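Local coordinates for N-terminal acetyltransferase-like protein (Chaetomium thermophilum, PDB 5NNP), which probably serves as the auxiliary subunit of an N-terminal acetyltransferase, an all-helical scaffold of tetratricopeptide type on which partner protein chains assemble, at residues T170-E173 against K174-T177; E159-L162 against E163-E166; P109-H112 against Q113-R116; C218-R221 against L222-M225; D542-R545 against W546-L550. All coordinates share one frame; numbering follows the deposited sequence.

Contacts 2, 3 and 4 each lie where a loop enters a helix and an asparagine, serine or aspartate caps its first turn; contacts 1 and 5 lie at the other pole, where a helix runs out and i+3 bonding comes in. Contacts 1 and 2 sit at the two ends of helix 162-175, centres about 17 Å apart, and are surface contacts. The other three are partly buried: contact 3 seats an isoleucine among helices, contact 4 adds a water to its cap, and contact 5, nearest the middle of the chain, sends salt bridges out to other parts of the chain. Another protein chain packs against contacts 4 and 5. His157 and Glu200 touch both contact 2 and contact 5.

Contact 1. Residues T170-E173 against K174-T177; sequences TTYE and KSLT
Tyr172 and Leu176 meet because the tyrosine holds CG opposite its backbone N (chi1 -177°), which leans the ring toward the C-terminal end of the helix, while Leu176 keeps CG beside its own N (chi1 -65°) and reaches back. The CD2 methyl of Leu176 then rests 4.0 Å from Tyr172 CE2, coming at a slant to the ring. Trp149 meets the same ring from helix 146-159. On another side of the turn, the extended Lys174 lays its aliphatic chain past Thr170, CE lying 3.8 Å from Thr170 CG2. A threonine suits this place, since its methyl takes the lysine chain while OG1 bonds to Glu166 O and Lys194. In the backbone, Lys174 N gives an i+4 bond to Thr170 O (3.0 Å), but Ser175 N bonds mainly to Tyr172 O (2.8 Å), keeping only a weak i+4 bond to Thr171 O. Leu176 N likewise reaches Glu173 O, weakly, at 3.3 Å. Cut back to an alanine, Leu176 would probably lose the methyl that rests by Tyr172 CE2 and its touch on His187. The change from i+4 to i+3 bonding is characteristic of a helix's last turn, here that of helix 162-175.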
# COMPACT_ATOMS: atom_id res chain seq x y z
N THR A 170 -11.28 -23.64 -17.46
CA THR A 170 -12.32 -24.63 -17.65
C THR A 170 -11.75 -25.92 -18.22
O THR A 170 -12.24 -27.02 -17.92
CB THR A 170 -13.42 -24.13 -18.59
OG1 THR A 170 -14.04 -22.96 -18.03
CG2 THR A 170 -14.47 -25.23 -18.80
N THR A 171 -10.71 -25.82 -19.05
CA THR A 171 -10.13 -27.01 -19.65
C THR A 171 -9.58 -27.91 -18.56
O THR A 171 -9.79 -29.13 -18.58
CB THR A 171 -9.02 -26.67 -20.68
OG1 THR A 171 -9.62 -26.03 -21.81
CG2 THR A 171 -8.32 -27.93 -21.16
N TYR A 172 -8.90 -27.31 -17.58
CA TYR A 172 -8.40 -28.08 -16.45
C TYR A 172 -9.53 -28.79 -15.71
O TYR A 172 -9.48 -30.01 -15.51
CB TYR A 172 -7.62 -27.21 -15.45
CG TYR A 172 -7.08 -28.09 -14.36
CD1 TYR A 172 -5.91 -28.79 -14.56
CD2 TYR A 172 -7.78 -28.30 -13.19
CE1 TYR A 172 -5.43 -29.65 -13.60
CE2 TYR A 172 -7.30 -29.16 -12.22
CZ TYR A 172 -6.12 -29.83 -12.43
OH TYR A 172 -5.62 -30.69 -11.49
N GLU A 173 -10.55 -28.03 -15.31
CA GLU A 173 -11.69 -28.59 -14.59
C GLU A 173 -12.31 -29.76 -15.32
O GLU A 173 -12.82 -30.70 -14.72
CB GLU A 173 -12.76 -27.54 -14.36
CG GLU A 173 -12.38 -26.40 -13.43
CD GLU A 173 -13.54 -25.45 -13.22
OE1 GLU A 173 -13.31 -24.22 -13.15
OE2 GLU A 173 -14.68 -25.93 -13.14
N LYS A 174 -12.28 -29.71 -16.65
CA LYS A 174 -12.90 -30.75 -17.45
C LYS A 174 -12.03 -32.00 -17.49
O LYS A 174 -12.52 -33.07 -17.86
CB LYS A 174 -13.18 -30.24 -18.87
CG LYS A 174 -14.47 -29.43 -19.00
CD LYS A 174 -14.78 -29.13 -20.47
CE LYS A 174 -15.96 -28.18 -20.63
NZ LYS A 174 -16.17 -27.89 -22.09
N SER A 175 -10.75 -31.89 -17.10
CA SER A 175 -9.93 -33.10 -17.05
C SER A 175 -10.16 -33.91 -15.77
O SER A 175 -9.86 -35.10 -15.73
CB SER A 175 -8.44 -32.77 -17.19
OG SER A 175 -8.04 -31.82 -16.22
N LEU A 176 -10.71 -33.27 -14.75
CA LEU A 176 -10.95 -33.94 -13.48
C LEU A 176 -11.92 -35.09 -13.63
O LEU A 176 -13.06 -34.89 -14.04
CB LEU A 176 -11.48 -32.97 -12.43
CG LEU A 176 -10.45 -31.91 -12.07
CD1 LEU A 176 -11.00 -31.00 -10.99
CD2 LEU A 176 -9.18 -32.62 -11.64
N THR A 177 -11.46 -36.30 -13.30
CA THR A 177 -12.31 -37.49 -13.31
C THR A 177 -13.20 -37.52 -12.08
O THR A 177 -14.34 -37.96 -12.15
CB THR A 177 -11.47 -38.77 -13.33
OG1 THR A 177 -10.77 -38.91 -12.08
CG2 THR A 177 -10.47 -38.74 -14.47

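Contact 2. Residues E159-L162 against E163-E166; sequences EGNL and EKAE
Asn161 and Lys164 make the polar heart of this contact. Asn161 is the N-cap of helix 162-175: its OD1 accepts from Lys164 N at 3.2 Å, with a fairly straight N-H (153°) that comes in well above the amide's carbonyl plane and not along a lone pair. A chi1 of -159° carries the amide away from the backbone N and over the first turn, where the backbone N-H groups have no preceding carbonyls to bond. Asparagine suits the place because its short side chain carries an acceptor at a suitable reach.

Backbone bonds carry the turn onward. Ala165 N donates to Asn161 O (3.1 Å) and Glu166 N to Leu162 O (2.9 Å), the usual i+4 pattern. Just before the cap, Gly160 takes a positive phi of 99° and closes the preceding helix in a Schellman motif; a CB at this phi would collide with the carbonyl oxygen of Glu159, which is why glycine suits the place. Asn161 itself is the centre of an inverse gamma turn, which Leu162 N closes weakly on Gly160 O.

Van der Waals contact is modest. The amide of Asn161 lies beside the start of the Lys164 chain, CG 3.5 Å from Lys164 CB, the two side chains running alongside in one direction.

Charge acts beyond the turn, where Glu166 forms salt bridges with Arg201 and Arg206. Leu162 packs on His157 of helix 146-159 and Glu200 of helix 185-200, while the small Ala165 lies close against Tyr156 and His157, so the new helix starts in contact with both helix 146-159 and helix 185-200.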
# COMPACT_ATOMS: atom_id res chain seq x y z
N GLU A 159 -2.84 -10.27 -19.54
CA GLU A 159 -2.58 -9.79 -20.90
C GLU A 159 -3.81 -9.11 -21.48
O GLU A 159 -3.71 -8.44 -22.50
CB GLU A 159 -2.16 -10.94 -21.84
CG GLU A 159 -1.81 -10.50 -23.27
CD GLU A 159 -1.57 -11.66 -24.24
OE1 GLU A 159 -0.66 -11.56 -25.11
OE2 GLU A 159 -2.29 -12.68 -24.17
N GLY A 160 -4.96 -9.32 -20.86
CA GLY A 160 -6.21 -8.80 -21.41
C GLY A 160 -7.03 -9.82 -22.18
O GLY A 160 -8.13 -9.51 -22.63
N ASN A 161 -6.51 -11.04 -22.33
CA ASN A 161 -7.23 -12.11 -23.01
C ASN A 161 -8.09 -12.92 -22.03
O ASN A 161 -7.77 -14.06 -21.68
CB ASN A 161 -6.24 -13.02 -23.73
CG ASN A 161 -6.89 -13.82 -24.84
OD1 ASN A 161 -8.10 -14.03 -24.85
ND2 ASN A 161 -6.07 -14.29 -25.79
N LEU A 162 -9.20 -12.33 -21.59
CA LEU A 162 -10.07 -12.97 -20.61
C LEU A 162 -10.70 -14.27 -21.14
O LEU A 162 -10.71 -15.28 -20.45
CB LEU A 162 -11.15 -11.99 -20.15
CG LEU A 162 -10.71 -11.11 -18.96
CD1 LEU A 162 -9.38 -10.43 -19.21
CD2 LEU A 162 -11.77 -10.07 -18.62
N GLU A 163 -11.18 -14.25 -22.38
CA GLU A 163 -11.75 -15.45 -22.98
C GLU A 163 -10.79 -16.64 -22.94
O GLU A 163 -11.20 -17.76 -22.61
CB GLU A 163 -12.18 -15.19 -24.43
CG GLU A 163 -13.02 -16.32 -25.04
CD GLU A 163 -13.54 -15.99 -26.43
OE1 GLU A 163 -13.25 -14.88 -26.93
OE2 GLU A 163 -14.23 -16.84 -27.03
N LYS A 164 -9.52 -16.42 -23.27
CA LYS A 164 -8.58 -17.54 -23.26
C LYS A 164 -8.25 -17.96 -21.82
O LYS A 164 -8.04 -19.13 -21.54
CB LYS A 164 -7.31 -17.20 -24.04
CG LYS A 164 -6.72 -18.38 -24.81
CD LYS A 164 -7.67 -18.84 -25.91
CE LYS A 164 -7.07 -19.94 -26.77
NZ LYS A 164 -6.68 -21.11 -25.94
N ALA A 165 -8.21 -17.01 -20.90
CA ALA A 165 -7.92 -17.37 -19.52
C ALA A 165 -9.04 -18.24 -18.95
O ALA A 165 -8.80 -19.19 -18.20
CB ALA A 165 -7.71 -16.13 -18.66
N GLU A 166 -10.28 -17.90 -19.28
CA GLU A 166 -11.39 -18.71 -18.81
C GLU A 166 -11.33 -20.12 -19.43
O GLU A 166 -11.57 -21.12 -18.76
CB GLU A 166 -12.72 -18.05 -19.13
CG GLU A 166 -13.86 -18.79 -18.48
CD GLU A 166 -15.22 -18.32 -18.93
OE1 GLU A 166 -15.33 -17.17 -19.42
OE2 GLU A 166 -16.17 -19.12 -18.78

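Contact 3. Residues P109-H112 against Q113-R116; sequences PESH and QIQR
Ser111 and Ile114 form the tight side of this contact. With chi1 at 173°, Ser111 turns OG over the coming helix and accepts from Ile114 N at 3.0 Å in a nearly straight bond (159°). Ser111 CB meanwhile touches the isoleucine's tip, 3.8 Å from Ile114 CD1. A serine fits here, small enough to lie against the branched chain yet able to supply the acceptor that the first turn lacks. Ile114 is buried, packed on Tyr101, Ala104 and Leu105 of helix 94-107 and on Tyr78 and His82 of helix 78-90. Gln115 is buried as well; its N donates to Ser111 O (3.2 Å), and its side chain bends away toward Asn137 and Met138, with NE2 weakly bonded to Ser134.

The other side is looser. His112, Gln113 and Arg116 are all exposed, though His112 touches Ala141 and Gln113 touches His82; what ties them to the turn is mostly backbone, Arg116 N bonding to His112 O at 3.0 Å. The imidazole of His112 turns back along the chain instead, where ND1 donates to Glu110 O (3.1 Å), the carbonyl oxygen sitting somewhat off the ring plane.

Ser111 thus acts as N-cap of helix 112-124. It closes a predicted tetratricopeptide repeat, 78-111, whose proline two residues before the end, Pro109, is a hallmark of the TPR consensus in the loop leading to the next helix.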
# COMPACT_ATOMS: atom_id res chain seq x y z
N PRO A 109 16.83 -25.21 -24.99
CA PRO A 109 15.38 -25.23 -24.70
C PRO A 109 14.97 -26.24 -23.61
O PRO A 109 13.89 -26.13 -23.05
CB PRO A 109 14.76 -25.61 -26.05
CG PRO A 109 15.85 -26.23 -26.82
CD PRO A 109 17.12 -25.60 -26.37
N GLU A 110 15.86 -27.19 -23.30
CA GLU A 110 15.59 -28.19 -22.29
C GLU A 110 15.77 -27.66 -20.87
O GLU A 110 15.35 -28.30 -19.91
CB GLU A 110 16.50 -29.40 -22.49
CG GLU A 110 16.39 -30.08 -23.84
CD GLU A 110 17.19 -29.37 -24.92
OE1 GLU A 110 17.19 -29.86 -26.08
OE2 GLU A 110 17.82 -28.32 -24.62
N SER A 111 16.39 -26.51 -20.73
CA SER A 111 16.70 -25.99 -19.39
C SER A 111 15.49 -25.48 -18.61
O SER A 111 15.01 -24.39 -18.85
CB SER A 111 17.71 -24.86 -19.49
OG SER A 111 17.87 -24.29 -18.21
N HIS A 112 15.01 -26.27 -17.66
CA HIS A 112 13.87 -25.87 -16.86
C HIS A 112 14.20 -24.67 -15.99
O HIS A 112 13.32 -23.86 -15.70
CB HIS A 112 13.37 -27.03 -15.99
CG HIS A 112 12.60 -28.06 -16.76
ND1 HIS A 112 13.17 -28.79 -17.78
CD2 HIS A 112 11.31 -28.46 -16.68
CE1 HIS A 112 12.26 -29.60 -18.29
NE2 HIS A 112 11.12 -29.42 -17.65
N GLN A 113 15.46 -24.54 -15.58
CA GLN A 113 15.86 -23.44 -14.72
C GLN A 113 15.82 -22.11 -15.48
O GLN A 113 15.35 -21.09 -14.96
CB GLN A 113 17.26 -23.66 -14.15
CG GLN A 113 17.76 -22.49 -13.32
CD GLN A 113 19.24 -22.59 -12.98
OE1 GLN A 113 20.01 -23.27 -13.67
NE2 GLN A 113 19.65 -21.91 -11.91
N ILE A 114 16.34 -22.14 -16.70
CA ILE A 114 16.38 -20.94 -17.50
C ILE A 114 14.97 -20.47 -17.82
O ILE A 114 14.68 -19.27 -17.73
CB ILE A 114 17.21 -21.16 -18.78
CG1 ILE A 114 18.69 -21.32 -18.40
CG2 ILE A 114 17.02 -20.01 -19.76
CD1 ILE A 114 19.62 -21.63 -19.55
N GLN A 115 14.08 -21.40 -18.17
CA GLN A 115 12.70 -21.06 -18.51
C GLN A 115 11.97 -20.54 -17.29
O GLN A 115 11.15 -19.63 -17.39
CB GLN A 115 11.95 -22.27 -19.09
CG GLN A 115 10.44 -22.05 -19.29
CD GLN A 115 10.12 -20.98 -20.35
OE1 GLN A 115 9.83 -21.30 -21.49
NE2 GLN A 115 10.19 -19.71 -19.96
N ARG A 116 12.26 -21.14 -16.14
CA ARG A 116 11.62 -20.76 -14.88
C ARG A 116 11.95 -19.32 -14.52
O ARG A 116 11.06 -18.54 -14.18
CB ARG A 116 12.06 -21.71 -13.77
CG ARG A 116 11.39 -21.49 -12.44
CD ARG A 116 11.71 -22.64 -11.48
NE ARG A 116 13.13 -23.02 -11.50
CZ ARG A 116 14.05 -22.53 -10.66
NH1 ARG A 116 13.70 -21.64 -9.74
NH2 ARG A 116 15.31 -22.93 -10.75

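Contact 4. Residues C218-R221 against L222-M225; sequences CLDR and LAVM
Asp220 is the N-cap of helix 221-234, and its carboxylate leans over the first turn onto Ala223. OD1 accepts from Ala223 N in a long, weak bond (3.4 Å), while the flat carboxylate lies against the methyl, a place where alanine's small side chain fits. A water strengthens the cap: it donates to Asp220 OD1 at 2.8 Å and accepts from Leu222 N at 3.2 Å, serving a second N-H of the turn. The other oxygen, OD2, forms a salt bridge with Arg538. Were Asp220 an asparagine, Arg538 would probably lose the charge that pairs with it, even if the cap to Ala223 persisted.

Arg221 curls back, bent at chi2 (-51°) and chi3 (-55°), and this brings NH1 to Cys218 O with the carbonyl oxygen in the guanidinium plane, a weak bond of 3.4 Å; NH1 also donates to Lys216 O. Val224 CB lies over one face of that group, and Met225 CE comes to 4.0 Å from Arg221 NH2. Cys218 CB touches Val224 CG2 (4.0 Å).

In the backbone, Met225 N bonds to Arg221 O at 3.0 Å. Another protein chain packs on Asp220, Arg221 and Leu222. Within the chain, Cys218 and Asp220 rest on Leu192 of helix 185-200, and Leu222 and Met225 on Leu248 of helix 238-251.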
# COMPACT_ATOMS: atom_id res chain seq x y z
N CYS A 218 -17.65 -22.77 -1.67
CA CYS A 218 -16.26 -22.32 -1.56
C CYS A 218 -15.94 -21.87 -0.13
O CYS A 218 -16.82 -21.44 0.60
CB CYS A 218 -15.97 -21.20 -2.55
SG CYS A 218 -16.09 -21.72 -4.28
N LEU A 219 -14.67 -21.98 0.25
CA LEU A 219 -14.25 -21.76 1.63
C LEU A 219 -14.17 -20.27 1.98
O LEU A 219 -14.36 -19.88 3.12
CB LEU A 219 -12.91 -22.44 1.88
CG LEU A 219 -12.96 -23.96 1.64
CD1 LEU A 219 -11.61 -24.62 1.82
CD2 LEU A 219 -13.97 -24.61 2.54
N ASP A 220 -13.87 -19.45 0.98
CA ASP A 220 -13.85 -18.01 1.17
C ASP A 220 -15.29 -17.50 1.26
O ASP A 220 -15.86 -17.06 0.26
CB ASP A 220 -13.07 -17.34 0.03
CG ASP A 220 -12.81 -15.86 0.28
OD1 ASP A 220 -13.44 -15.29 1.20
OD2 ASP A 220 -11.99 -15.27 -0.45
N ARG A 221 -15.87 -17.55 2.45
CA ARG A 221 -17.30 -17.29 2.62
C ARG A 221 -17.71 -15.85 2.31
O ARG A 221 -18.74 -15.61 1.67
CB ARG A 221 -17.73 -17.66 4.05
CG ARG A 221 -17.76 -19.17 4.35
CD ARG A 221 -18.54 -19.98 3.33
NE ARG A 221 -19.92 -19.53 3.13
CZ ARG A 221 -20.63 -19.77 2.03
NH1 ARG A 221 -20.10 -20.47 1.02
NH2 ARG A 221 -21.88 -19.32 1.93
N LEU A 222 -16.90 -14.89 2.75
CA LEU A 222 -17.18 -13.48 2.48
C LEU A 222 -17.21 -13.15 0.98
O LEU A 222 -18.01 -12.34 0.52
CB LEU A 222 -16.14 -12.60 3.18
CG LEU A 222 -16.25 -11.10 2.91
CD1 LEU A 222 -17.50 -10.53 3.57
CD2 LEU A 222 -15.01 -10.35 3.37
N ALA A 223 -16.31 -13.78 0.23
CA ALA A 223 -16.25 -13.55 -1.20
C ALA A 223 -17.53 -14.01 -1.88
O ALA A 223 -18.10 -13.28 -2.69
CB ALA A 223 -15.05 -14.25 -1.79
N VAL A 224 -17.99 -15.22 -1.54
CA VAL A 224 -19.22 -15.74 -2.11
C VAL A 224 -20.37 -14.81 -1.75
O VAL A 224 -21.22 -14.50 -2.58
CB VAL A 224 -19.52 -17.18 -1.63
CG1 VAL A 224 -20.94 -17.59 -2.00
CG2 VAL A 224 -18.54 -18.17 -2.21
N MET A 225 -20.37 -14.33 -0.52
CA MET A 225 -21.49 -13.52 -0.07
C MET A 225 -21.49 -12.14 -0.72
O MET A 225 -22.56 -11.61 -1.02
CB MET A 225 -21.46 -13.38 1.45
CG MET A 225 -21.80 -14.67 2.16
SD MET A 225 -21.75 -14.47 3.95
CE MET A 225 -21.91 -16.21 4.42
O HOH W 1 -13.91 -15.23 3.94

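Contact 5. Residues D542-R545 against W546-L550; sequences DMVR and WEDRL
Val544 O is gripped twice: Asp548 N donates to it at 2.9 Å, and Arg126 NH2, from outside the two segments, reaches it from a loop. Arg126 also makes a salt bridge through its NE with Asp548 OD1. With its CG beside the backbone N (chi1 -74°), Asp548 folds its carboxylate back over the turn, close to the Val544 carbonyl oxygen; the positive charge of Arg126 probably offsets this nearness of acceptors. Val544 and Asp548 run side by side, Val544 CG1 lying 4.0 Å from Asp548 OD2, and the valine's apolar branches suit its other neighbour, Leu158.

One residue earlier, Glu547 N meets Met543 O at 2.7 Å, nearly straight on and almost in line with the C=O. Trp546 N bonds in the same i+4 way to Asp542 O (3.0 Å). As is usual where a helix runs out, i+3 bonding begins with a weak second bond from Asp548 N to Arg545 O and goes on with Arg549 N to Trp546 O (3.0 Å) and Leu550 N to Glu547 O. This is the C-terminal part of helix 537-547 in the auxiliary-subunit region, and Leu550 packs on Phe517 and Trp520 of helix 503-523.

Among the side chains, the flexible Met543 passes slantwise by the buried indole of Trp546, its CG 4.2 Å from Trp546 CE3, and another protein chain packs against both residues. Arg545, extended from CG to NE, carries its charge out to Glu200 in a salt bridge. Arg549 instead bends at chi3 (-44°), so that Arg545 O lies at the edge of its guanidinium, 4.0 Å from Arg549 NE, while its NH1 pairs with Glu552.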
# COMPACT_ATOMS: atom_id res chain seq x y z
N ASP A 542 -4.75 -8.98 -7.41
CA ASP A 542 -4.92 -7.70 -6.70
C ASP A 542 -3.58 -7.01 -6.48
O ASP A 542 -3.47 -5.79 -6.63
CB ASP A 542 -5.59 -7.90 -5.34
CG ASP A 542 -7.08 -8.02 -5.44
OD1 ASP A 542 -7.64 -7.54 -6.45
OD2 ASP A 542 -7.69 -8.59 -4.51
N MET A 543 -2.58 -7.79 -6.10
CA MET A 543 -1.28 -7.24 -5.80
C MET A 543 -0.64 -6.64 -7.04
O MET A 543 -0.22 -5.48 -7.04
CB MET A 543 -0.38 -8.32 -5.20
CG MET A 543 0.99 -7.80 -4.86
SD MET A 543 2.28 -8.99 -5.22
CE MET A 543 2.06 -9.18 -6.96
N VAL A 544 -0.59 -7.45 -8.11
CA VAL A 544 -0.10 -7.03 -9.41
C VAL A 544 -0.73 -5.70 -9.87
O VAL A 544 -0.03 -4.79 -10.33
CB VAL A 544 -0.39 -8.11 -10.48
CG1 VAL A 544 -0.14 -7.54 -11.88
CG2 VAL A 544 0.47 -9.36 -10.22
N ARG A 545 -2.04 -5.59 -9.76
CA ARG A 545 -2.73 -4.39 -10.21
C ARG A 545 -2.40 -3.19 -9.32
O ARG A 545 -2.23 -2.08 -9.82
CB ARG A 545 -4.23 -4.63 -10.28
CG ARG A 545 -4.61 -5.55 -11.46
CD ARG A 545 -6.07 -5.98 -11.45
NE ARG A 545 -6.42 -6.64 -12.70
CZ ARG A 545 -7.61 -7.17 -12.96
NH1 ARG A 545 -8.56 -7.13 -12.03
NH2 ARG A 545 -7.83 -7.75 -14.14
N TRP A 546 -2.28 -3.41 -8.01
CA TRP A 546 -1.81 -2.36 -7.11
C TRP A 546 -0.39 -1.93 -7.46
O TRP A 546 -0.09 -0.74 -7.53
CB TRP A 546 -1.88 -2.81 -5.66
CG TRP A 546 -0.99 -2.00 -4.78
CD1 TRP A 546 -1.07 -0.66 -4.53
CD2 TRP A 546 0.12 -2.48 -4.02
NE1 TRP A 546 -0.08 -0.27 -3.67
CE2 TRP A 546 0.67 -1.38 -3.34
CE3 TRP A 546 0.70 -3.74 -3.84
CZ2 TRP A 546 1.78 -1.49 -2.51
CZ3 TRP A 546 1.80 -3.85 -3.00
CH2 TRP A 546 2.33 -2.73 -2.35
N GLU A 547 0.48 -2.91 -7.68
CA GLU A 547 1.86 -2.66 -8.06
C GLU A 547 1.99 -1.85 -9.37
O GLU A 547 2.91 -1.03 -9.53
CB GLU A 547 2.58 -4.01 -8.16
CG GLU A 547 4.08 -3.98 -7.96
CD GLU A 547 4.50 -3.63 -6.53
OE1 GLU A 547 4.57 -4.54 -5.65
OE2 GLU A 547 4.78 -2.44 -6.28
N ASP A 548 1.07 -2.07 -10.31
CA ASP A 548 1.10 -1.35 -11.58
C ASP A 548 0.92 0.15 -11.36
O ASP A 548 1.27 0.95 -12.23
CB ASP A 548 0.01 -1.85 -12.53
CG ASP A 548 0.31 -3.22 -13.12
OD1 ASP A 548 1.50 -3.62 -13.18
OD2 ASP A 548 -0.67 -3.90 -13.54
N ARG A 549 0.35 0.53 -10.22
CA ARG A 549 0.15 1.94 -9.93
C ARG A 549 0.86 2.35 -8.65
O ARG A 549 0.38 3.23 -7.94
CB ARG A 549 -1.33 2.27 -9.80
CG ARG A 549 -2.12 2.17 -11.08
CD ARG A 549 -3.60 2.31 -10.74
NE ARG A 549 -3.94 1.52 -9.56
CZ ARG A 549 -4.81 1.88 -8.62
NH1 ARG A 549 -5.47 3.04 -8.72
NH2 ARG A 549 -5.04 1.08 -7.58
N LEU A 550 2.00 1.73 -8.38
CA LEU A 550 2.64 1.83 -7.07
C LEU A 550 2.85 3.25 -6.62
O LEU A 550 2.42 3.65 -5.54
CB LEU A 550 3.99 1.11 -7.06
CG LEU A 550 4.81 1.23 -5.78
CD1 LEU A 550 4.04 0.69 -4.59
CD2 LEU A 550 6.16 0.52 -5.94